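Local coordinates for protein 6-phosphogluconolactonase (Trypanosoma cruzi, PDB 6VYE) that probably catalyses the hydrolysis of 6-phosphogluconolactone to 6-phosphogluconate in the pentose phosphate pathway, at residues 13-18 with 259-264; 156-161 with 188-193; 81-86 with 93-98. One frame throughout, in Å; residues are numbered along the deposited sequence.

Overall arrangement
From the N terminus, strand 14-18 sets out along one edge of the mixed sheet and finds its partner only when strand 256-262 returns near the C terminus, so contact 1 closes a loop of 240 residues. The other two contacts fall within that span, one after the other. Contact 3 closes first, joining the end of strand 77-85 to the start of helix 95-104 after just six residues. Contact 2 follows, bringing the segment around strand 157-158 to the approach of strand 191-194, the opposite sheet edge. Contacts 2 and 3 have centres about 18 Å apart, while contact 1 lies across the chain's centre, about 28 and 25 Å from them, centre to centre.

Contact 1: residues 13-18 with 259-264; sequences PKIIVC and FILDKE
The ring of Phe259 carries Pro13 over one face, with Pro13 CB 4.3 Å from Phe259 CD2. Within the fold, Leu233, Ile236 and Ile237 of helix 230-237 also touch the Phe259 side chain, which is buried between the sheet and that helix. On this same sheet face Ile15 and Leu261 follow, their side chains crossing obliquely with Ile15 CG2 3.7 Å from Leu261 CD1. The two backbones form a parallel pair: the segment axes differ by 24° in direction, and Ile15, Ile16 and Val17 stand opposite Phe259, Ile260 and Leu261. Strand 14-18 is the outermost strand of the Rossmann-like mixed sheet within this chain, and 256-262 lies between it and strand 219-224. Four backbone hydrogen bonds make the join, from Phe259 N to Lys14 O (2.8 Å), Ile16 N to Phe259 O (2.8 Å), Leu261 N to Ile16 O (2.7 Å) and Cys18 N to Leu261 O (2.6 Å). On the other face, Cys18 SG packs against Ile260 CG2 at 3.9 Å, and Val27 of helix 24-38 touches Cys18, Ile16 and Ile260. Back on the Phe259 face, Val17 CG1 lies anti to its backbone N (chi1 -180°) and meets Lys263 CD at 3.9 Å, the two side chains crossing at about a right angle. Asp262 turns its OD1 to the backbone N-H groups of Ile265 and Gly226.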
ATOM      1  N   PRO A  13      14.895  -7.898  -3.923  1.00 23.95           N
ATOM      2  CA  PRO A  13      14.516  -6.500  -3.784  1.00 22.65           C
ATOM      3  C   PRO A  13      15.730  -5.665  -3.359  1.00 20.92           C
ATOM      4  O   PRO A  13      16.699  -6.213  -2.862  1.00 19.76           O
ATOM      5  CB  PRO A  13      13.468  -6.533  -2.680  1.00 22.64           C
ATOM      6  CG  PRO A  13      13.894  -7.712  -1.835  1.00 23.37           C
ATOM      7  CD  PRO A  13      14.325  -8.742  -2.861  1.00 22.79           C
ATOM      8  N   LYS A  14      15.650  -4.364  -3.618  1.00 19.80           N
ATOM      9  CA  LYS A  14      16.578  -3.351  -3.081  1.00 19.92           C
ATOM     10  C   LYS A  14      16.280  -3.265  -1.589  1.00 18.86           C
ATOM     11  O   LYS A  14      15.102  -3.037  -1.231  1.00 19.63           O
ATOM     12  CB  LYS A  14      16.355  -2.048  -3.860  1.00 22.80           C
ATOM     13  CG  LYS A  14      17.108  -0.827  -3.360  1.00 24.77           C
ATOM     14  CD  LYS A  14      18.584  -0.899  -3.669  1.00 26.56           C
ATOM     15  CE  LYS A  14      19.352   0.288  -3.140  1.00 29.00           C
ATOM     16  NZ  LYS A  14      20.762  -0.085  -2.863  1.00 31.80           N
ATOM     17  N   ILE A  15      17.250  -3.557  -0.741  1.00 19.55           N
ATOM     18  CA  ILE A  15      17.026  -3.514   0.735  1.00 21.95           C
ATOM     19  C   ILE A  15      17.771  -2.290   1.253  1.00 20.28           C
ATOM     20  O   ILE A  15      18.919  -2.153   0.924  1.00 20.27           O
ATOM     21  CB  ILE A  15      17.402  -4.853   1.422  1.00 24.74           C
ATOM     22  CG1 ILE A  15      16.470  -5.976   0.942  1.00 25.45           C
ATOM     23  CG2 ILE A  15      17.371  -4.733   2.941  1.00 25.07           C
ATOM     24  CD1 ILE A  15      16.867  -7.379   1.345  1.00 24.00           C
ATOM     25  N   ILE A  16      17.077  -1.375   1.921  1.00 19.58           N
ATOM     26  CA  ILE A  16      17.708  -0.242   2.646  1.00 19.46           C
ATOM     27  C   ILE A  16      17.428  -0.412   4.148  1.00 19.38           C
ATOM     28  O   ILE A  16      16.252  -0.436   4.578  1.00 17.78           O
ATOM     29  CB  ILE A  16      17.226   1.115   2.106  1.00 20.21           C
ATOM     30  CG1 ILE A  16      17.337   1.195   0.584  1.00 22.40           C
ATOM     31  CG2 ILE A  16      17.994   2.243   2.789  1.00 21.26           C
ATOM     32  CD1 ILE A  16      16.608   2.393  -0.013  1.00 22.33           C
ATOM     33  N   VAL A  17      18.485  -0.573   4.923  1.00 21.09           N
ATOM     34  CA  VAL A  17      18.435  -0.724   6.400  1.00 22.68           C
ATOM     35  C   VAL A  17      18.802   0.628   7.011  1.00 22.82           C
ATOM     36  O   VAL A  17      19.901   1.072   6.772  1.00 23.17           O
ATOM     37  CB  VAL A  17      19.391  -1.847   6.844  1.00 22.51           C
ATOM     38  CG1 VAL A  17      19.369  -2.047   8.340  1.00 23.09           C
ATOM     39  CG2 VAL A  17      19.080  -3.141   6.120  1.00 21.77           C
ATOM     40  N   CYS A  18      17.911   1.239   7.774  1.00 25.71           N
ATOM     41  CA  CYS A  18      18.142   2.529   8.481  1.00 30.98           C
ATOM     42  C   CYS A  18      18.510   2.273   9.950  1.00 37.43           C
ATOM     43  O   CYS A  18      17.865   1.388  10.595  1.00 38.67           O
ATOM     44  CB  CYS A  18      16.902   3.411   8.388  1.00 29.15           C
ATOM     45  SG  CYS A  18      16.171   3.380   6.731  1.00 29.05           S
ATOM     46  N   PHE A 259      12.522  -2.620  -0.134  1.00 14.68           N
ATOM     47  CA  PHE A 259      12.231  -2.861   1.303  1.00 15.04           C
ATOM     48  C   PHE A 259      13.077  -1.872   2.115  1.00 15.44           C
ATOM     49  O   PHE A 259      14.322  -1.813   1.941  1.00 14.72           O
ATOM     50  CB  PHE A 259      12.535  -4.311   1.711  1.00 14.80           C
ATOM     51  CG  PHE A 259      11.566  -5.371   1.245  1.00 14.75           C
ATOM     52  CD1 PHE A 259      11.636  -6.649   1.773  1.00 14.81           C
ATOM     53  CD2 PHE A 259      10.651  -5.134   0.233  1.00 15.14           C
ATOM     54  CE1 PHE A 259      10.785  -7.650   1.345  1.00 16.72           C
ATOM     55  CE2 PHE A 259       9.771  -6.127  -0.172  1.00 15.89           C
ATOM     56  CZ  PHE A 259       9.831  -7.383   0.388  1.00 16.14           C
ATOM     57  N   ILE A 260      12.410  -1.052   2.924  1.00 15.02           N
ATOM     58  CA  ILE A 260      13.058  -0.048   3.803  1.00 15.10           C
ATOM     59  C   ILE A 260      12.842  -0.548   5.230  1.00 15.59           C
ATOM     60  O   ILE A 260      11.685  -0.674   5.668  1.00 15.29           O
ATOM     61  CB  ILE A 260      12.510   1.371   3.504  1.00 15.97           C
ATOM     62  CG1 ILE A 260      12.567   1.687   2.006  1.00 16.08           C
ATOM     63  CG2 ILE A 260      13.204   2.440   4.342  1.00 15.54           C
ATOM     64  CD1 ILE A 260      12.085   3.101   1.657  1.00 16.23           C
ATOM     65  N   LEU A 261      13.934  -0.903   5.897  1.00 17.43           N
ATOM     66  CA  LEU A 261      13.938  -1.630   7.191  1.00 17.74           C
ATOM     67  C   LEU A 261      14.699  -0.838   8.264  1.00 20.52           C
ATOM     68  O   LEU A 261      15.617  -0.051   7.917  1.00 19.12           O
ATOM     69  CB  LEU A 261      14.620  -2.975   6.951  1.00 17.61           C
ATOM     70  CG  LEU A 261      14.093  -3.776   5.768  1.00 17.00           C
ATOM     71  CD1 LEU A 261      14.860  -5.081   5.641  1.00 19.02           C
ATOM     72  CD2 LEU A 261      12.606  -4.061   5.939  1.00 17.02           C
ATOM     73  N   ASP A 262      14.385  -1.099   9.533  1.00 21.91           N
ATOM     74  CA  ASP A 262      15.229  -0.699  10.685  1.00 25.45           C
ATOM     75  C   ASP A 262      16.230  -1.836  10.943  1.00 26.12           C
ATOM     76  O   ASP A 262      16.087  -2.913  10.322  1.00 25.04           O
ATOM     77  CB  ASP A 262      14.371  -0.301  11.896  1.00 28.49           C
ATOM     78  CG  ASP A 262      13.790  -1.451  12.706  1.00 31.64           C
ATOM     79  OD1 ASP A 262      13.531  -2.538  12.123  1.00 30.58           O
ATOM     80  OD2 ASP A 262      13.596  -1.255  13.921  1.00 40.59           O
ATOM     81  N   LYS A 263      17.210  -1.593  11.817  1.00 28.66           N
ATOM     82  CA  LYS A 263      18.282  -2.552  12.205  1.00 28.93           C
ATOM     83  C   LYS A 263      17.638  -3.788  12.834  1.00 27.11           C
ATOM     84  O   LYS A 263      18.002  -4.890  12.450  1.00 30.21           O
ATOM     85  CB  LYS A 263      19.258  -1.913  13.195  1.00 34.17           C
ATOM     86  CG  LYS A 263      20.118  -0.792  12.637  1.00 41.30           C
ATOM     87  CD  LYS A 263      21.228  -1.289  11.736  1.00 48.22           C
ATOM     88  CE  LYS A 263      22.253  -0.223  11.416  1.00 51.07           C
ATOM     89  NZ  LYS A 263      22.396  -0.051   9.949  1.00 51.55           N
ATOM     90  N   GLU A 264      16.695  -3.596  13.757  1.00 26.96           N
ATOM     91  CA  GLU A 264      16.118  -4.673  14.599  1.00 25.77           C
ATOM     92  C   GLU A 264      15.399  -5.701  13.703  1.00 26.73           C
ATOM     93  O   GLU A 264      15.541  -6.906  13.976  1.00 24.68           O
ATOM     94  CB  GLU A 264      15.224  -4.069  15.672  1.00 27.12           C
ATOM     95  CG  GLU A 264      16.010  -3.402  16.788  1.00 32.32           C
ATOM     96  CD  GLU A 264      16.791  -4.342  17.714  1.00 36.87           C
ATOM     97  OE1 GLU A 264      16.269  -5.419  18.065  1.00 40.58           O
ATOM     98  OE2 GLU A 264      17.931  -4.014  18.082  1.00 38.45           O
TER

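Contact 2: residues 156-161 with 188-193; sequences AEIPVF and HRAVSV
Three side chains of 156-161, those of Ala156, Ile158 and Pro159, meet His188 and Ala190 by van der Waals contact alone; no hydrogen bond spans the two segments. The contact sets the second strand of a small antiparallel hairpin, 149-150 with 157-158, beside the loop that leads into strand 191-194, an edge strand of the main mixed sheet. At its buried end, Pro159 CD, a corner of the proline ring, lies 3.6 Å from Ala190 CB. The neighbouring ring atom, CG, is slightly farther from the same methyl. Ile158 reaches across with its terminal methyl: chi2 of -64° bends CD1 out of an extended chain, and CD1 comes to 4.3 Å from Ala190 CB. That same methyl presses on the backbone, with Ile158 CD1 3.2 Å from His188 O, a tight approach. The outer end is less certain, because Ala156 is poorly ordered and the two residues before it are not modelled. There Ala156 CB sits 3.5 Å from His188 O and approaches the imidazole at its edge, close to the ring plane, 3.7 Å from His188 ND1. The next shell fixes the loop through its amide groups, Glu186 accepting from His188 N and Arg189 N. In the other segment, Pro159 packs against Ile142 of helix 128-146. Glu139 of the same helix forms a salt bridge with Arg189, so that helix touches both segments; Glu139 OE2 also accepts from Ala190 N, while OE1 accepts from Val191 N.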
ATOM      1  N   ALA A 156      -8.530 -10.698 -17.566  1.00 64.29           N
ATOM      2  CA  ALA A 156      -8.599  -9.630 -16.537  1.00 65.32           C
ATOM      3  C   ALA A 156      -7.778  -8.415 -16.986  1.00 57.23           C
ATOM      4  O   ALA A 156      -6.635  -8.596 -17.460  1.00 59.38           O
ATOM      5  CB  ALA A 156      -8.121 -10.137 -15.192  1.00 69.10           C
ATOM      6  N   GLU A 157      -8.352  -7.221 -16.838  1.00 52.69           N
ATOM      7  CA  GLU A 157      -7.666  -5.939 -17.134  1.00 47.62           C
ATOM      8  C   GLU A 157      -7.394  -5.231 -15.802  1.00 41.00           C
ATOM      9  O   GLU A 157      -8.287  -5.062 -14.975  1.00 36.91           O
ATOM     10  CB  GLU A 157      -8.477  -5.112 -18.128  1.00 52.50           C
ATOM     11  CG  GLU A 157      -7.700  -4.811 -19.387  1.00 57.81           C
ATOM     12  CD  GLU A 157      -8.527  -4.417 -20.590  1.00 59.78           C
ATOM     13  OE1 GLU A 157      -9.295  -5.269 -21.074  1.00 55.27           O
ATOM     14  OE2 GLU A 157      -8.381  -3.267 -21.045  1.00 65.13           O
ATOM     15  N   ILE A 158      -6.147  -4.869 -15.595  1.00 36.06           N
ATOM     16  CA  ILE A 158      -5.657  -4.398 -14.283  1.00 32.43           C
ATOM     17  C   ILE A 158      -5.121  -2.992 -14.518  1.00 29.57           C
ATOM     18  O   ILE A 158      -4.487  -2.711 -15.536  1.00 23.30           O
ATOM     19  CB  ILE A 158      -4.633  -5.419 -13.726  1.00 35.49           C
ATOM     20  CG1 ILE A 158      -5.274  -6.797 -13.540  1.00 36.88           C
ATOM     21  CG2 ILE A 158      -4.002  -4.954 -12.425  1.00 36.71           C
ATOM     22  CD1 ILE A 158      -6.383  -6.816 -12.512  1.00 37.13           C
ATOM     23  N   PRO A 159      -5.428  -2.047 -13.611  1.00 24.92           N
ATOM     24  CA  PRO A 159      -4.735  -0.771 -13.598  1.00 22.45           C
ATOM     25  C   PRO A 159      -3.290  -1.025 -13.162  1.00 18.99           C
ATOM     26  O   PRO A 159      -3.026  -1.930 -12.404  1.00 18.31           O
ATOM     27  CB  PRO A 159      -5.541   0.077 -12.612  1.00 23.91           C
ATOM     28  CG  PRO A 159      -6.115  -0.950 -11.664  1.00 27.46           C
ATOM     29  CD  PRO A 159      -6.376  -2.194 -12.501  1.00 26.05           C
ATOM     30  N   VAL A 160      -2.373  -0.240 -13.710  1.00 17.34           N
ATOM     31  CA  VAL A 160      -0.925  -0.341 -13.434  1.00 16.95           C
ATOM     32  C   VAL A 160      -0.573   0.911 -12.641  1.00 15.70           C
ATOM     33  O   VAL A 160      -0.599   1.994 -13.209  1.00 15.55           O
ATOM     34  CB  VAL A 160      -0.111  -0.511 -14.727  1.00 18.12           C
ATOM     35  CG1 VAL A 160       1.389  -0.433 -14.486  1.00 18.62           C
ATOM     36  CG2 VAL A 160      -0.448  -1.832 -15.396  1.00 18.80           C
ATOM     37  N   PHE A 161      -0.416   0.756 -11.335  1.00 15.79           N
ATOM     38  CA  PHE A 161       0.018   1.844 -10.414  1.00 14.22           C
ATOM     39  C   PHE A 161       1.502   2.133 -10.652  1.00 13.56           C
ATOM     40  O   PHE A 161       2.284   1.216 -10.947  1.00 13.00           O
ATOM     41  CB  PHE A 161      -0.294   1.477  -8.971  1.00 13.37           C
ATOM     42  CG  PHE A 161      -1.712   1.770  -8.551  1.00 13.32           C
ATOM     43  CD1 PHE A 161      -2.059   3.014  -8.088  1.00 12.71           C
ATOM     44  CD2 PHE A 161      -2.697   0.800  -8.624  1.00 13.45           C
ATOM     45  CE1 PHE A 161      -3.340   3.259  -7.638  1.00 13.34           C
ATOM     46  CE2 PHE A 161      -3.985   1.050  -8.203  1.00 13.12           C
ATOM     47  CZ  PHE A 161      -4.324   2.300  -7.775  1.00 13.30           C
ATOM     48  N   HIS A 188      -7.763 -11.866 -10.250  1.00 32.00           N
ATOM     49  CA  HIS A 188      -8.533 -11.298 -11.394  1.00 33.34           C
ATOM     50  C   HIS A 188      -8.990  -9.864 -11.091  1.00 33.20           C
ATOM     51  O   HIS A 188      -8.648  -8.977 -11.891  1.00 40.15           O
ATOM     52  CB  HIS A 188      -9.578 -12.325 -11.839  1.00 37.69           C
ATOM     53  CG  HIS A 188      -8.881 -13.537 -12.373  1.00 42.97           C
ATOM     54  ND1 HIS A 188      -8.241 -13.534 -13.613  1.00 42.75           N
ATOM     55  CD2 HIS A 188      -8.594 -14.732 -11.801  1.00 41.27           C
ATOM     56  CE1 HIS A 188      -7.653 -14.702 -13.800  1.00 39.98           C
ATOM     57  NE2 HIS A 188      -7.857 -15.455 -12.701  1.00 39.42           N
ATOM     58  N   ARG A 189      -9.621  -9.623  -9.940  1.00 30.82           N
ATOM     59  CA  ARG A 189     -10.123  -8.291  -9.519  1.00 28.40           C
ATOM     60  C   ARG A 189      -8.939  -7.405  -9.074  1.00 24.37           C
ATOM     61  O   ARG A 189      -8.010  -7.921  -8.429  1.00 22.56           O
ATOM     62  CB  ARG A 189     -11.101  -8.424  -8.343  1.00 30.84           C
ATOM     63  CG  ARG A 189     -12.262  -9.394  -8.492  1.00 33.56           C
ATOM     64  CD  ARG A 189     -13.043  -9.327  -9.783  1.00 40.54           C
ATOM     65  NE  ARG A 189     -13.075  -8.000 -10.377  1.00 44.45           N
ATOM     66  CZ  ARG A 189     -13.312  -7.756 -11.668  1.00 52.23           C
ATOM     67  NH1 ARG A 189     -13.570  -8.749 -12.510  1.00 51.24           N
ATOM     68  NH2 ARG A 189     -13.298  -6.508 -12.120  1.00 53.92           N
ATOM     69  N   ALA A 190      -8.972  -6.105  -9.377  1.00 22.05           N
ATOM     70  CA  ALA A 190      -7.928  -5.133  -8.969  1.00 19.52           C
ATOM     71  C   ALA A 190      -8.093  -4.776  -7.487  1.00 19.13           C
ATOM     72  O   ALA A 190      -7.084  -4.405  -6.863  1.00 16.91           O
ATOM     73  CB  ALA A 190      -8.018  -3.901  -9.818  1.00 19.82           C
ATOM     74  N   VAL A 191      -9.337  -4.822  -6.976  1.00 17.93           N
ATOM     75  CA  VAL A 191      -9.762  -4.397  -5.606  1.00 18.10           C
ATOM     76  C   VAL A 191     -10.674  -5.484  -5.019  1.00 19.52           C
ATOM     77  O   VAL A 191     -11.464  -6.081  -5.751  1.00 18.44           O
ATOM     78  CB  VAL A 191     -10.519  -3.061  -5.631  1.00 19.82           C
ATOM     79  CG1 VAL A 191     -10.628  -2.480  -4.228  1.00 20.01           C
ATOM     80  CG2 VAL A 191      -9.918  -2.054  -6.611  1.00 21.23           C
ATOM     81  N   SER A 192     -10.545  -5.754  -3.738  1.00 19.62           N
ATOM     82  CA  SER A 192     -11.365  -6.749  -3.030  1.00 21.00           C
ATOM     83  C   SER A 192     -11.550  -6.283  -1.585  1.00 21.48           C
ATOM     84  O   SER A 192     -11.468  -5.058  -1.317  1.00 19.72           O
ATOM     85  CB  SER A 192     -10.702  -8.106  -3.130  1.00 20.93           C
ATOM     86  OG  SER A 192     -11.584  -9.111  -2.679  1.00 22.10           O
ATOM     87  N   VAL A 193     -11.785  -7.218  -0.671  1.00 20.60           N
ATOM     88  CA  VAL A 193     -12.200  -6.848   0.710  1.00 19.71           C
ATOM     89  C   VAL A 193     -11.472  -7.775   1.672  1.00 18.26           C
ATOM     90  O   VAL A 193     -10.978  -8.824   1.251  1.00 17.06           O
ATOM     91  CB  VAL A 193     -13.725  -6.924   0.878  1.00 21.53           C
ATOM     92  CG1 VAL A 193     -14.454  -5.984  -0.064  1.00 21.24           C
ATOM     93  CG2 VAL A 193     -14.241  -8.339   0.704  1.00 22.39           C
TER

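Contact 3: residues 81-86 with 93-98; sequences FGDERL and ESNYNM. With PO4 (phosphate ion), chain D.
The Glu84 and Asn95 side chains run antiparallel alongside one another, which brings the Glu84 carboxylate to the first turn of helix 95-104. Glu84 CG stands anti to the backbone N (chi1 -174°), and the chain bends at chi2. Each oxygen uses its syn lone pair: OE1 accepts from Asn95 N at 2.8 Å and OE2 from Tyr96 N at 2.9 Å. OE1 also takes Arg85 N on its anti lone pair. Ser94, the N-cap, accepts from Asn97 N through OG, and a water links that OG to Glu84 OE2. The Asn95 side chain crosses that of Asp83 at about a right angle, and its ND2 donates to the backbone Asp83 O at 3.0 Å from 62° above the carbonyl plane. Beyond, Phe81 CZ meets the edge of the Tyr96 ring, 3.7 Å from Tyr96 CD1. The Arg85 guanidinium has Asn95 OD1 over one face; its NH1 donates to Glu93 O at 2.7 Å, while NH2 bonds phosphate O4 at 3.0 Å. Arg206 and His173 also bind this ion, which probably came from the crystallisation liquor. The helix N terminus would be expected to stabilise the Glu84 carboxylate, and the anchored Arg85 is consistent with a pocket for a phosphorylated substrate.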
ATOM      1  N   PHE A  81      -5.680   4.927  -2.350  1.00 15.35           N
ATOM      2  CA  PHE A  81      -5.477   4.178  -1.088  1.00 16.79           C
ATOM      3  C   PHE A  81      -5.345   2.702  -1.417  1.00 17.73           C
ATOM      4  O   PHE A  81      -6.162   2.201  -2.205  1.00 19.02           O
ATOM      5  CB  PHE A  81      -6.600   4.496  -0.108  1.00 17.11           C
ATOM      6  CG  PHE A  81      -6.528   5.921   0.357  1.00 15.70           C
ATOM      7  CD1 PHE A  81      -5.823   6.250   1.504  1.00 15.30           C
ATOM      8  CD2 PHE A  81      -7.050   6.933  -0.433  1.00 16.40           C
ATOM      9  CE1 PHE A  81      -5.723   7.573   1.903  1.00 15.25           C
ATOM     10  CE2 PHE A  81      -6.901   8.261  -0.056  1.00 17.29           C
ATOM     11  CZ  PHE A  81      -6.256   8.571   1.126  1.00 16.13           C
ATOM     12  N   GLY A  82      -4.297   2.083  -0.873  1.00 16.44           N
ATOM     13  CA  GLY A  82      -4.080   0.633  -0.991  1.00 18.00           C
ATOM     14  C   GLY A  82      -5.140  -0.111  -0.207  1.00 17.71           C
ATOM     15  O   GLY A  82      -5.437  -1.223  -0.547  1.00 15.37           O
ATOM     16  N   ASP A  83      -5.615   0.497   0.874  1.00 19.38           N
ATOM     17  CA  ASP A  83      -6.766   0.006   1.657  1.00 21.52           C
ATOM     18  C   ASP A  83      -7.410   1.172   2.409  1.00 20.03           C
ATOM     19  O   ASP A  83      -6.800   2.282   2.548  1.00 17.03           O
ATOM     20  CB  ASP A  83      -6.378  -1.142   2.602  1.00 22.48           C
ATOM     21  CG  ASP A  83      -5.508  -0.743   3.768  1.00 27.00           C
ATOM     22  OD1 ASP A  83      -4.743   0.248   3.631  1.00 32.33           O
ATOM     23  OD2 ASP A  83      -5.589  -1.448   4.811  1.00 31.10           O
ATOM     24  N   GLU A  84      -8.621   0.892   2.873  1.00 19.13           N
ATOM     25  CA  GLU A  84      -9.428   1.828   3.675  1.00 19.68           C
ATOM     26  C   GLU A  84     -10.339   1.006   4.583  1.00 19.98           C
ATOM     27  O   GLU A  84     -10.913   0.024   4.092  1.00 18.25           O
ATOM     28  CB  GLU A  84     -10.266   2.737   2.773  1.00 19.23           C
ATOM     29  CG  GLU A  84     -10.993   3.816   3.560  1.00 18.81           C
ATOM     30  CD  GLU A  84     -10.069   4.672   4.428  1.00 18.55           C
ATOM     31  OE1 GLU A  84      -9.636   4.180   5.531  1.00 18.97           O
ATOM     32  OE2 GLU A  84      -9.763   5.803   4.003  1.00 14.95           O
ATOM     33  N   ARG A  85     -10.483   1.456   5.823  1.00 21.48           N
ATOM     34  CA  ARG A  85     -11.464   0.946   6.811  1.00 22.71           C
ATOM     35  C   ARG A  85     -12.826   1.528   6.456  1.00 23.97           C
ATOM     36  O   ARG A  85     -12.882   2.732   6.150  1.00 29.28           O
ATOM     37  CB  ARG A  85     -11.038   1.339   8.221  1.00 21.40           C
ATOM     38  CG  ARG A  85      -9.816   0.571   8.693  1.00 22.53           C
ATOM     39  CD  ARG A  85      -8.524   1.100   8.096  1.00 22.28           C
ATOM     40  NE  ARG A  85      -7.378   0.594   8.837  1.00 22.57           N
ATOM     41  CZ  ARG A  85      -6.979   1.036  10.028  1.00 20.64           C
ATOM     42  NH1 ARG A  85      -7.611   2.029  10.643  1.00 22.78           N
ATOM     43  NH2 ARG A  85      -5.945   0.471  10.606  1.00 19.08           N
ATOM     44  N   LEU A  86     -13.866   0.701   6.447  1.00 26.61           N
ATOM     45  CA  LEU A  86     -15.261   1.154   6.225  1.00 28.40           C
ATOM     46  C   LEU A  86     -15.772   1.713   7.548  1.00 28.81           C
ATOM     47  O   LEU A  86     -16.533   1.039   8.268  1.00 29.02           O
ATOM     48  CB  LEU A  86     -16.085   0.006   5.648  1.00 29.15           C
ATOM     49  CG  LEU A  86     -15.746  -0.243   4.181  1.00 33.81           C
ATOM     50  CD1 LEU A  86     -16.121  -1.646   3.710  1.00 32.38           C
ATOM     51  CD2 LEU A  86     -16.406   0.821   3.319  1.00 36.51           C
ATOM     52  N   GLU A  93     -10.026   5.995  12.711  1.00 30.39           N
ATOM     53  CA  GLU A  93      -9.597   4.745  12.019  1.00 30.98           C
ATOM     54  C   GLU A  93      -9.606   4.903  10.487  1.00 26.35           C
ATOM     55  O   GLU A  93      -9.327   3.889   9.809  1.00 23.97           O
ATOM     56  CB  GLU A  93     -10.479   3.574  12.456  1.00 35.54           C
ATOM     57  CG  GLU A  93     -10.011   2.928  13.756  1.00 41.30           C
ATOM     58  CD  GLU A  93     -11.105   2.269  14.593  1.00 45.74           C
ATOM     59  OE1 GLU A  93     -12.121   1.834  14.002  1.00 46.95           O
ATOM     60  OE2 GLU A  93     -10.933   2.177  15.852  1.00 53.02           O
ATOM     61  N   SER A  94      -9.907   6.097   9.951  1.00 23.28           N
ATOM     62  CA  SER A  94      -9.913   6.380   8.488  1.00 22.26           C
ATOM     63  C   SER A  94      -8.481   6.642   7.994  1.00 20.75           C
ATOM     64  O   SER A  94      -7.843   7.567   8.515  1.00 20.54           O
ATOM     65  CB  SER A  94     -10.824   7.525   8.159  1.00 23.98           C
ATOM     66  OG  SER A  94     -10.653   7.962   6.807  1.00 22.38           O
ATOM     67  N   ASN A  95      -7.988   5.883   7.008  1.00 17.49           N
ATOM     68  CA  ASN A  95      -6.682   6.167   6.341  1.00 17.86           C
ATOM     69  C   ASN A  95      -6.767   7.521   5.613  1.00 17.23           C
ATOM     70  O   ASN A  95      -5.796   8.314   5.643  1.00 17.36           O
ATOM     71  CB  ASN A  95      -6.292   5.039   5.382  1.00 18.26           C
ATOM     72  CG  ASN A  95      -5.941   3.745   6.103  1.00 18.05           C
ATOM     73  OD1 ASN A  95      -5.552   3.764   7.254  1.00 20.17           O
ATOM     74  ND2 ASN A  95      -6.052   2.612   5.436  1.00 18.25           N
ATOM     75  N   TYR A  96      -7.906   7.817   5.005  1.00 18.66           N
ATOM     76  CA  TYR A  96      -8.126   9.109   4.301  1.00 21.45           C
ATOM     77  C   TYR A  96      -8.020  10.276   5.308  1.00 21.04           C
ATOM     78  O   TYR A  96      -7.273  11.255   5.032  1.00 16.85           O
ATOM     79  CB  TYR A  96      -9.437   9.107   3.528  1.00 22.66           C
ATOM     80  CG  TYR A  96      -9.730  10.463   2.960  1.00 26.32           C
ATOM     81  CD1 TYR A  96      -8.812  11.065   2.118  1.00 27.34           C
ATOM     82  CD2 TYR A  96     -10.856  11.184   3.324  1.00 28.44           C
ATOM     83  CE1 TYR A  96      -9.019  12.335   1.621  1.00 28.93           C
ATOM     84  CE2 TYR A  96     -11.083  12.461   2.828  1.00 30.86           C
ATOM     85  CZ  TYR A  96     -10.161  13.027   1.964  1.00 31.58           C
ATOM     86  OH  TYR A  96     -10.324  14.274   1.450  1.00 37.65           O
ATOM     87  N   ASN A  97      -8.658  10.154   6.477  1.00 20.24           N
ATOM     88  CA  ASN A  97      -8.621  11.209   7.533  1.00 21.24           C
ATOM     89  C   ASN A  97      -7.165  11.532   7.913  1.00 21.60           C
ATOM     90  O   ASN A  97      -6.793  12.761   7.983  1.00 22.90           O
ATOM     91  CB  ASN A  97      -9.426  10.797   8.766  1.00 22.89           C
ATOM     92  CG  ASN A  97      -9.404  11.855   9.850  1.00 24.04           C
ATOM     93  OD1 ASN A  97      -9.842  12.972   9.615  1.00 28.43           O
ATOM     94  ND2 ASN A  97      -8.878  11.519  11.012  1.00 21.54           N
ATOM     95  N   MET A  98      -6.347  10.499   8.126  1.00 19.16           N
ATOM     96  CA  MET A  98      -4.926  10.656   8.539  1.00 20.73           C
ATOM     97  C   MET A  98      -4.119  11.316   7.400  1.00 19.37           C
ATOM     98  O   MET A  98      -3.374  12.283   7.665  1.00 19.83           O
ATOM     99  CB  MET A  98      -4.332   9.293   8.930  1.00 22.16           C
ATOM    100  CG  MET A  98      -2.848   9.334   9.268  1.00 24.35           C
ATOM    101  SD  MET A  98      -1.687   9.205   7.817  1.00 27.14           S
ATOM    102  CE  MET A  98      -1.578   7.429   7.598  1.00 28.50           C
TER
HETATM  103  P   PO4 D 302      -4.114  -2.960   9.942  1.00 33.15           P
HETATM  104  O1  PO4 D 302      -4.270  -3.366   8.448  1.00 36.11           O
HETATM  105  O2  PO4 D 302      -3.067  -1.900  10.064  1.00 35.10           O
HETATM  106  O3  PO4 D 302      -3.653  -4.126  10.784  1.00 36.63           O
HETATM  107  O4  PO4 D 302      -5.470  -2.487  10.453  1.00 35.92           O
HETATM  108  O   HOH W   1     -12.154   7.547   4.388  1.00 21.24           O